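Long-range contacts in kojibiose phosphorylase (Gut metagenome, PDB 6W0P), which belongs to glycoside hydrolase family 65, pairing an N-terminal beta-sandwich domain with a helical catalytic domain and a small C-terminal beta domain: residues I163-K168 / L237-N242; S158-I163 / N242-I247; K453-R458 / F468-V473. All blocks are in the same frame, centred on the assembly; numbering follows the deposited sequence.

Contact 1. Residues I163-K168 / L237-N242; sequences IDTDIK and LTLEAN
Ile167 and Leu239 bring their side chains together at about a right angle: the CG2 branch of Ile167 lies 3.8 Å from CD1 of Leu239, with Ile167 CD1 a little farther off. Leu237, the residue paired directly with Ile167 across the strands, lies with its CB 4.0 Å from Ile167 CG1. In Ile167, chi1 of 74° sets CG1 between the backbone N and the carbonyl carbon, where it meets that CB. These branched aliphatic residues suit an inward sheet face, for Ile167, Leu237 and Leu239 all pack on Phe159 of the other sheet. Residues 165-168 and 237-239 belong to neighbouring antiparallel strands of the smaller sheet in the N-terminal beta-sandwich domain of family 65. Thr165 and Ile167 form the hydrogen-bonded pairs with Leu239 and Leu237; Leu239 N, for instance, gives a 2.7 Å bond to Thr165 O. Thr165 shares the inward face, and its hydroxyl bonds His98.

Asp166 and Thr238, a non-hydrogen-bonded pair, occupy the other, solvent-facing side, where polar residues fit. Their side chains run side by side, pointing the same way, and Thr238 OG1 donates to Asp166 OD1 over 3.0 Å from above the carboxylate plane. Beyond the paired strands, Asp164 OD1 accepts a nearly straight bond from Ala241 N at 3.1 Å, a carboxylate taking up a backbone N-H where the strand pairing has ended.

Contact 2. Residues S158-I163 / N242-I247; sequences SFESDI and NKEKTI
Phe159 and Lys245 exchange two backbone hydrogen bonds, Phe159 N to Lys245 O at 2.8 Å and Lys245 N to Phe159 O at 2.9 Å, which make them a hydrogen-bonded antiparallel pair. Farther along, Asn242 N reaches Ser161 O at 2.8 Å in a nearly straight bond. At Ser161 and Lys243 the backbones are too far apart to bond directly, and a water bridges them, accepting from Ser161 N and donating to Lys243 O. A second water links Asp162 O with Asn242 OD1, giving the amide oxygen of this exposed turn residue a tie to the facing backbone.

Glu160 and Glu244 extend their chains across each other at about a right angle, bringing Glu160 OE1 to 4.4 Å from Glu244 OE2. Two like charges at this spacing would probably repel, but one water donates a hydrogen bond to each oxygen, which probably offsets part of the repulsion; long, polar glutamates suit this outer face. Ser158 lies on the same side, and its small side chain admits a close neighbour: CB is 3.5 Å from Thr246 CG2, tighter than usual carbon contact. Glu244 CG also touches that CB, at 3.8 Å. On the opposite face the Phe159 ring has Lys245 O at its edge and packs on Ile139 and Leu169, as befits a large aromatic residue in a hydrophobic interior. Lys245 starts on this face too, but its bent chain leads the end away. Small or charged side chains on one face and Phe159 on the face toward the second sheet give the two-faced strand pairing of a beta-sandwich, here in the larger sheet of the family 65 N-terminal domain.

Contact 3. Residues K453-R458 / F468-V473; sequences KFLLSR and FSFYGV
A buried contact joins the C-terminal end of helix 437-458 to 468-473, which starts as the second strand of the short hairpin 460-461/468-469 and runs on from it. Arg458 carries the polar part. Its guanidinium grips the carbonyl oxygen of Tyr471 end-on, NH1 at 2.8 Å and NH2 at 3.1 Å from Tyr471 O, with that oxygen in the guanidinium plane. NH2 adds a weak bond to Gly472 O. Arginine suits the place because its planar end carries several N-H donors for buried carbonyl oxygens. A water also bridges Arg458 O and Tyr471 N.

All this lies in the helical central catalytic domain of family 65; Gly472, whose phi is positive, and Val473 form a G1 beta bulge opposite Val483. Near the subunit interface, Arg458 also has a long, weak ion pair with Asp577 of the second subunit, whose Pro556 packs on Tyr471.

Aromatic rings and leucines make the remainder, partly against backbone carbonyls of the helix end. Leu455 CD2 touches the Phe470 ring at CZ over 3.8 Å, while Phe470 CE2 lies 3.2 Å from Leu455 O. Phe468 presents its ring edge to the helix end, CZ being 3.8 Å from Leu456 O, and packs against Ala531 of helix 522-534.

In the fold
From the N terminus, strand 152-161 turns at Ile163 into strand 165-174, and later in the chain strand 230-239 turns through Asn242 into strand 245-256. Contact 1 joins the inner pair of these strands and contact 2 the outer pair, so the loop closed by the first lies within that of the second. Each pair belongs to a different sheet, and the two contacts, sharing Ile163 and Asn242, meet through packing between the two sheets, tying the sandwich together at one end of the strands. Contact 3 follows in series, closing a short hairpin loop in the catalytic domain. Its centre is about 72 Å from that of contact 1 and about 68 Å from that of contact 2, across the chain's centre.

Contact 1. Residues I163-K168 / L237-N242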
loop_
_atom_site.group_PDB
_atom_site.type_symbol
_atom_site.label_atom_id
_atom_site.label_comp_id
_atom_site.label_asym_id
_atom_site.label_seq_id
_atom_site.Cartn_x
_atom_site.Cartn_y
_atom_site.Cartn_z
ATOM N N ILE A 163 49.967 34.965 -15.682
ATOM C CA ILE A 163 51.049 35.595 -14.851
ATOM C C ILE A 163 51.691 34.536 -13.964
ATOM O O ILE A 163 51.037 33.541 -13.683
ATOM C CB ILE A 163 50.542 36.763 -13.979
ATOM C CG1 ILE A 163 49.471 36.309 -12.987
ATOM C CG2 ILE A 163 50.058 37.928 -14.827
ATOM C CD1 ILE A 163 49.057 37.373 -12.003
ATOM N N ASP A 164 52.912 34.794 -13.501
ATOM C CA ASP A 164 53.544 34.054 -12.372
ATOM C C ASP A 164 52.596 34.122 -11.169
ATOM O O ASP A 164 52.198 35.241 -10.794
ATOM C CB ASP A 164 54.929 34.608 -12.015
ATOM C CG ASP A 164 55.990 34.356 -13.073
ATOM O OD1 ASP A 164 55.820 33.411 -13.868
ATOM O OD2 ASP A 164 56.971 35.120 -13.113
ATOM N N THR A 165 52.213 32.968 -10.625
ATOM C CA THR A 165 51.421 32.868 -9.371
ATOM C C THR A 165 51.585 31.471 -8.767
ATOM O O THR A 165 52.113 30.550 -9.454
ATOM C CB THR A 165 49.939 33.183 -9.614
ATOM O OG1 THR A 165 49.306 33.266 -8.338
ATOM C CG2 THR A 165 49.231 32.143 -10.466
ATOM N N ASP A 166 51.111 31.325 -7.538
ATOM C CA ASP A 166 51.158 30.081 -6.735
ATOM C C ASP A 166 49.719 29.589 -6.582
ATOM O O ASP A 166 48.814 30.429 -6.377
ATOM C CB ASP A 166 51.784 30.317 -5.353
ATOM C CG ASP A 166 53.296 30.498 -5.342
ATOM O OD1 ASP A 166 53.925 30.336 -6.412
ATOM O OD2 ASP A 166 53.838 30.804 -4.250
ATOM N N ILE A 167 49.504 28.279 -6.675
ATOM C CA ILE A 167 48.180 27.673 -6.373
ATOM C C ILE A 167 48.418 26.459 -5.495
ATOM O O ILE A 167 49.543 25.929 -5.510
ATOM C CB ILE A 167 47.424 27.288 -7.657
ATOM C CG1 ILE A 167 48.027 26.042 -8.313
ATOM C CG2 ILE A 167 47.368 28.464 -8.616
ATOM C CD1 ILE A 167 47.182 25.492 -9.437
ATOM N N LYS A 168 47.369 26.032 -4.807
ATOM C CA LYS A 168 47.354 24.760 -4.065
ATOM C C LYS A 168 46.398 23.801 -4.767
ATOM O O LYS A 168 45.296 24.226 -5.115
ATOM C CB LYS A 168 46.927 24.994 -2.620
ATOM C CG LYS A 168 47.338 23.865 -1.693
ATOM C CD LYS A 168 46.397 23.625 -0.536
ATOM C CE LYS A 168 46.785 22.366 0.210
ATOM N NZ LYS A 168 46.146 22.313 1.544
ATOM N N LEU A 237 51.972 24.309 -5.913
ATOM C CA LEU A 237 52.499 24.513 -7.279
ATOM C C LEU A 237 52.774 25.997 -7.496
ATOM O O LEU A 237 51.914 26.829 -7.116
ATOM C CB LEU A 237 51.494 23.967 -8.299
ATOM C CG LEU A 237 51.110 22.499 -8.107
ATOM C CD1 LEU A 237 49.983 22.116 -9.035
ATOM C CD2 LEU A 237 52.314 21.582 -8.299
ATOM N N THR A 238 53.917 26.280 -8.116
ATOM C CA THR A 238 54.261 27.590 -8.694
ATOM C C THR A 238 54.020 27.500 -10.195
ATOM O O THR A 238 54.645 26.670 -10.847
ATOM C CB THR A 238 55.685 27.992 -8.298
ATOM O OG1 THR A 238 55.635 27.919 -6.874
ATOM C CG2 THR A 238 56.091 29.376 -8.772
ATOM N N LEU A 239 53.103 28.310 -10.699
ATOM C CA LEU A 239 52.796 28.393 -12.141
ATOM C C LEU A 239 53.675 29.484 -12.744
ATOM O O LEU A 239 53.686 30.598 -12.200
ATOM C CB LEU A 239 51.311 28.709 -12.336
ATOM C CG LEU A 239 50.315 27.745 -11.695
ATOM C CD1 LEU A 239 48.898 28.125 -12.092
ATOM C CD2 LEU A 239 50.611 26.302 -12.071
ATOM N N GLU A 240 54.390 29.155 -13.816
ATOM C CA GLU A 240 55.134 30.122 -14.654
ATOM C C GLU A 240 54.179 30.578 -15.756
ATOM O O GLU A 240 53.558 29.682 -16.418
ATOM C CB GLU A 240 56.386 29.490 -15.263
ATOM C CG GLU A 240 57.266 28.774 -14.251
ATOM C CD GLU A 240 58.552 28.197 -14.821
ATOM O OE1 GLU A 240 58.947 28.609 -15.944
ATOM O OE2 GLU A 240 59.159 27.335 -14.139
ATOM N N ALA A 241 54.073 31.899 -15.925
ATOM C CA ALA A 241 53.268 32.567 -16.973
ATOM C C ALA A 241 53.427 31.830 -18.310
ATOM O O ALA A 241 54.586 31.588 -18.735
ATOM C CB ALA A 241 53.687 34.009 -17.100
ATOM N N ASN A 242 52.304 31.450 -18.922
ATOM C CA ASN A 242 52.255 30.888 -20.298
ATOM C C ASN A 242 52.902 29.488 -20.371
ATOM O O ASN A 242 53.158 29.035 -21.488
ATOM C CB ASN A 242 52.900 31.869 -21.287
ATOM C CG ASN A 242 52.405 33.291 -21.113
ATOM O OD1 ASN A 242 51.201 33.511 -21.048
ATOM N ND2 ASN A 242 53.316 34.250 -21.013
#

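Contact 2. Residues S158-I163 / N242-I247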
loop_
_atom_site.group_PDB
_atom_site.type_symbol
_atom_site.label_atom_id
_atom_site.label_comp_id
_atom_site.label_asym_id
_atom_site.label_seq_id
_atom_site.Cartn_x
_atom_site.Cartn_y
_atom_site.Cartn_z
ATOM N N SER A 158 45.732 20.021 -15.834
ATOM C CA SER A 158 46.707 21.028 -16.306
ATOM C C SER A 158 46.268 22.450 -15.905
ATOM O O SER A 158 45.059 22.750 -15.908
ATOM C CB SER A 158 46.891 20.917 -17.771
ATOM O OG SER A 158 45.878 21.630 -18.432
ATOM N N PHE A 159 47.248 23.298 -15.599
ATOM C CA PHE A 159 47.076 24.713 -15.195
ATOM C C PHE A 159 47.894 25.572 -16.163
ATOM O O PHE A 159 49.053 25.208 -16.448
ATOM C CB PHE A 159 47.549 24.889 -13.750
ATOM C CG PHE A 159 46.798 24.098 -12.707
ATOM C CD1 PHE A 159 45.672 24.616 -12.093
ATOM C CD2 PHE A 159 47.245 22.856 -12.297
ATOM C CE1 PHE A 159 44.997 23.903 -11.119
ATOM C CE2 PHE A 159 46.565 22.140 -11.326
ATOM C CZ PHE A 159 45.448 22.668 -10.733
ATOM N N GLU A 160 47.313 26.637 -16.708
ATOM C CA GLU A 160 48.110 27.617 -17.491
ATOM C C GLU A 160 47.710 29.028 -17.066
ATOM O O GLU A 160 46.609 29.473 -17.467
ATOM C CB GLU A 160 47.959 27.427 -19.001
ATOM C CG GLU A 160 48.879 28.356 -19.791
ATOM C CD GLU A 160 49.059 28.020 -21.266
ATOM O OE1 GLU A 160 48.700 26.889 -21.669
ATOM O OE2 GLU A 160 49.543 28.906 -22.012
ATOM N N SER A 161 48.584 29.688 -16.294
ATOM C CA SER A 161 48.400 31.068 -15.779
ATOM C C SER A 161 48.981 32.075 -16.769
ATOM O O SER A 161 50.058 31.796 -17.321
ATOM C CB SER A 161 49.041 31.226 -14.427
ATOM O OG SER A 161 48.600 32.428 -13.816
ATOM N N ASP A 162 48.296 33.198 -16.983
ATOM C CA ASP A 162 48.819 34.326 -17.809
ATOM C C ASP A 162 49.876 35.113 -17.008
ATOM O O ASP A 162 50.620 35.859 -17.642
ATOM C CB ASP A 162 47.699 35.218 -18.374
ATOM C CG ASP A 162 46.902 36.016 -17.343
ATOM O OD1 ASP A 162 47.052 35.740 -16.111
ATOM O OD2 ASP A 162 46.127 36.915 -17.765
ATOM N N ILE A 163 49.967 34.965 -15.682
ATOM C CA ILE A 163 51.049 35.595 -14.851
ATOM C C ILE A 163 51.691 34.536 -13.964
ATOM O O ILE A 163 51.037 33.541 -13.683
ATOM C CB ILE A 163 50.542 36.763 -13.979
ATOM C CG1 ILE A 163 49.471 36.309 -12.987
ATOM C CG2 ILE A 163 50.058 37.928 -14.827
ATOM C CD1 ILE A 163 49.057 37.373 -12.003
ATOM N N ASN A 242 52.304 31.450 -18.922
ATOM C CA ASN A 242 52.255 30.888 -20.298
ATOM C C ASN A 242 52.902 29.488 -20.371
ATOM O O ASN A 242 53.158 29.035 -21.488
ATOM C CB ASN A 242 52.900 31.869 -21.287
ATOM C CG ASN A 242 52.405 33.291 -21.113
ATOM O OD1 ASN A 242 51.201 33.511 -21.048
ATOM N ND2 ASN A 242 53.316 34.250 -21.013
ATOM N N LYS A 243 53.144 28.803 -19.253
ATOM C CA LYS A 243 53.759 27.442 -19.241
ATOM C C LYS A 243 52.813 26.451 -18.559
ATOM O O LYS A 243 52.526 26.605 -17.374
ATOM C CB LYS A 243 55.109 27.424 -18.517
ATOM C CG LYS A 243 55.910 26.146 -18.727
ATOM C CD LYS A 243 57.162 26.059 -17.866
ATOM C CE LYS A 243 57.912 24.751 -18.054
ATOM N NZ LYS A 243 59.311 24.845 -17.566
ATOM N N GLU A 244 52.350 25.451 -19.295
ATOM C CA GLU A 244 51.326 24.517 -18.784
ATOM C C GLU A 244 51.991 23.602 -17.753
ATOM O O GLU A 244 53.090 23.120 -18.017
ATOM C CB GLU A 244 50.697 23.770 -19.949
ATOM C CG GLU A 244 49.684 22.758 -19.497
ATOM C CD GLU A 244 49.160 21.945 -20.655
ATOM O OE1 GLU A 244 49.474 20.749 -20.693
ATOM O OE2 GLU A 244 48.472 22.527 -21.509
ATOM N N LYS A 245 51.360 23.434 -16.594
ATOM C CA LYS A 245 51.782 22.500 -15.529
ATOM C C LYS A 245 50.697 21.428 -15.428
ATOM O O LYS A 245 49.544 21.796 -15.182
ATOM C CB LYS A 245 51.958 23.278 -14.220
ATOM C CG LYS A 245 52.317 22.442 -13.007
ATOM C CD LYS A 245 53.755 21.972 -13.038
ATOM C CE LYS A 245 54.083 20.977 -11.936
ATOM N NZ LYS A 245 55.033 19.932 -12.403
ATOM N N THR A 246 51.045 20.165 -15.653
ATOM C CA THR A 246 50.078 19.039 -15.684
ATOM C C THR A 246 50.479 18.060 -14.597
ATOM O O THR A 246 51.651 17.922 -14.397
ATOM C CB THR A 246 50.010 18.293 -17.029
ATOM O OG1 THR A 246 51.203 17.532 -17.229
ATOM C CG2 THR A 246 49.857 19.208 -18.219
ATOM N N ILE A 247 49.505 17.383 -14.003
ATOM C CA ILE A 247 49.701 16.198 -13.126
ATOM C C ILE A 247 48.718 15.117 -13.597
ATOM O O ILE A 247 47.606 15.482 -14.034
ATOM C CB ILE A 247 49.511 16.601 -11.652
ATOM C CG1 ILE A 247 49.743 15.436 -10.694
ATOM C CG2 ILE A 247 48.159 17.242 -11.416
ATOM C CD1 ILE A 247 49.801 15.867 -9.231
HETATM O O HOH W 1 47.045 24.809 -21.094
HETATM O O HOH W 2 50.997 28.566 -15.804
HETATM O O HOH W 3 50.603 36.298 -20.336
#

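Contact 3. Residues K453-R458 / F468-V473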
loop_
_atom_site.group_PDB
_atom_site.type_symbol
_atom_site.label_atom_id
_atom_site.label_comp_id
_atom_site.label_asym_id
_atom_site.label_seq_id
_atom_site.Cartn_x
_atom_site.Cartn_y
_atom_site.Cartn_z
ATOM N N LYS A 453 8.647 -24.669 -12.477
ATOM C CA LYS A 453 8.123 -25.054 -11.132
ATOM C C LYS A 453 7.350 -23.892 -10.494
ATOM O O LYS A 453 6.243 -24.121 -9.959
ATOM C CB LYS A 453 9.277 -25.464 -10.222
ATOM C CG LYS A 453 9.706 -26.907 -10.378
ATOM C CD LYS A 453 10.977 -27.245 -9.624
ATOM C CE LYS A 453 10.912 -27.053 -8.123
ATOM N NZ LYS A 453 12.275 -26.892 -7.554
ATOM N N PHE A 454 7.899 -22.673 -10.526
ATOM C CA PHE A 454 7.201 -21.479 -9.981
ATOM C C PHE A 454 5.891 -21.253 -10.738
ATOM O O PHE A 454 4.854 -21.083 -10.098
ATOM C CB PHE A 454 8.096 -20.248 -10.036
ATOM C CG PHE A 454 7.357 -18.970 -9.771
ATOM C CD1 PHE A 454 6.725 -18.767 -8.559
ATOM C CD2 PHE A 454 7.297 -17.976 -10.734
ATOM C CE1 PHE A 454 6.040 -17.587 -8.313
ATOM C CE2 PHE A 454 6.610 -16.802 -10.482
ATOM C CZ PHE A 454 5.989 -16.608 -9.273
ATOM N N LEU A 455 5.938 -21.300 -12.071
ATOM C CA LEU A 455 4.770 -20.981 -12.927
ATOM C C LEU A 455 3.660 -22.002 -12.658
ATOM O O LEU A 455 2.484 -21.598 -12.673
ATOM C CB LEU A 455 5.191 -20.961 -14.395
ATOM C CG LEU A 455 6.024 -19.758 -14.826
ATOM C CD1 LEU A 455 6.319 -19.818 -16.323
ATOM C CD2 LEU A 455 5.341 -18.438 -14.479
ATOM N N LEU A 456 4.026 -23.265 -12.409
ATOM C CA LEU A 456 3.070 -24.391 -12.173
ATOM C C LEU A 456 2.471 -24.329 -10.769
ATOM O O LEU A 456 1.363 -24.836 -10.611
ATOM C CB LEU A 456 3.782 -25.734 -12.375
ATOM C CG LEU A 456 3.969 -26.151 -13.829
ATOM C CD1 LEU A 456 4.943 -27.315 -13.941
ATOM C CD2 LEU A 456 2.634 -26.504 -14.461
ATOM N N SER A 457 3.185 -23.758 -9.794
ATOM C CA SER A 457 2.708 -23.599 -8.398
ATOM C C SER A 457 1.912 -22.303 -8.211
ATOM O O SER A 457 0.977 -22.312 -7.416
ATOM C CB SER A 457 3.840 -23.674 -7.431
ATOM O OG SER A 457 4.918 -22.866 -7.848
ATOM N N ARG A 458 2.301 -21.200 -8.857
ATOM C CA ARG A 458 1.611 -19.893 -8.703
ATOM C C ARG A 458 0.406 -19.902 -9.642
ATOM O O ARG A 458 -0.643 -19.296 -9.308
ATOM C CB ARG A 458 2.577 -18.732 -8.976
ATOM C CG ARG A 458 1.935 -17.342 -8.970
ATOM C CD ARG A 458 1.126 -17.106 -7.705
ATOM N NE ARG A 458 0.532 -15.780 -7.606
ATOM C CZ ARG A 458 -0.564 -15.371 -8.233
ATOM N NH1 ARG A 458 -1.241 -16.172 -9.037
ATOM N NH2 ARG A 458 -1.004 -14.148 -8.028
ATOM N N PHE A 468 -6.474 -23.968 -16.852
ATOM C CA PHE A 468 -5.290 -23.523 -16.077
ATOM C C PHE A 468 -5.023 -22.050 -16.426
ATOM O O PHE A 468 -5.126 -21.679 -17.614
ATOM C CB PHE A 468 -4.085 -24.430 -16.360
ATOM C CG PHE A 468 -2.920 -24.255 -15.408
ATOM C CD1 PHE A 468 -2.848 -24.976 -14.227
ATOM C CD2 PHE A 468 -1.890 -23.369 -15.689
ATOM C CE1 PHE A 468 -1.780 -24.808 -13.361
ATOM C CE2 PHE A 468 -0.816 -23.222 -14.830
ATOM C CZ PHE A 468 -0.765 -23.935 -13.663
ATOM N N SER A 469 -4.697 -21.213 -15.435
ATOM C CA SER A 469 -4.353 -19.794 -15.697
ATOM C C SER A 469 -3.524 -19.207 -14.559
ATOM O O SER A 469 -3.084 -19.958 -13.704
ATOM C CB SER A 469 -5.604 -19.007 -15.951
ATOM O OG SER A 469 -5.289 -17.729 -16.456
ATOM N N PHE A 470 -3.296 -17.890 -14.588
ATOM C CA PHE A 470 -2.787 -17.129 -13.437
ATOM C C PHE A 470 -3.909 -16.199 -13.031
ATOM O O PHE A 470 -4.427 -15.487 -13.891
ATOM C CB PHE A 470 -1.462 -16.434 -13.763
ATOM C CG PHE A 470 -0.351 -17.392 -14.127
ATOM C CD1 PHE A 470 -0.295 -17.978 -15.384
ATOM C CD2 PHE A 470 0.589 -17.783 -13.191
ATOM C CE1 PHE A 470 0.709 -18.880 -15.710
ATOM C CE2 PHE A 470 1.606 -18.670 -13.524
ATOM C CZ PHE A 470 1.670 -19.211 -14.783
ATOM N N TYR A 471 -4.255 -16.243 -11.746
ATOM C CA TYR A 471 -5.301 -15.433 -11.087
ATOM C C TYR A 471 -4.588 -14.366 -10.259
ATOM O O TYR A 471 -3.521 -14.690 -9.716
ATOM C CB TYR A 471 -6.200 -16.339 -10.238
ATOM C CG TYR A 471 -7.054 -17.259 -11.061
ATOM C CD1 TYR A 471 -6.593 -18.506 -11.446
ATOM C CD2 TYR A 471 -8.312 -16.873 -11.466
ATOM C CE1 TYR A 471 -7.367 -19.359 -12.217
ATOM C CE2 TYR A 471 -9.072 -17.685 -12.293
ATOM C CZ TYR A 471 -8.599 -18.933 -12.667
ATOM O OH TYR A 471 -9.366 -19.739 -13.449
ATOM N N GLY A 472 -5.164 -13.158 -10.187
ATOM C CA GLY A 472 -4.720 -12.063 -9.311
ATOM C C GLY A 472 -3.382 -11.551 -9.771
ATOM O O GLY A 472 -2.447 -11.523 -8.967
ATOM N N VAL A 473 -3.283 -11.224 -11.059
ATOM C CA VAL A 473 -1.987 -10.881 -11.707
ATOM C C VAL A 473 -2.062 -9.498 -12.342
ATOM O O VAL A 473 -3.144 -8.842 -12.322
ATOM C CB VAL A 473 -1.554 -11.960 -12.713
ATOM C CG1 VAL A 473 -1.263 -13.269 -11.992
ATOM C CG2 VAL A 473 -2.547 -12.155 -13.851
HETATM O O HOH W 4 -3.074 -18.353 -10.144
#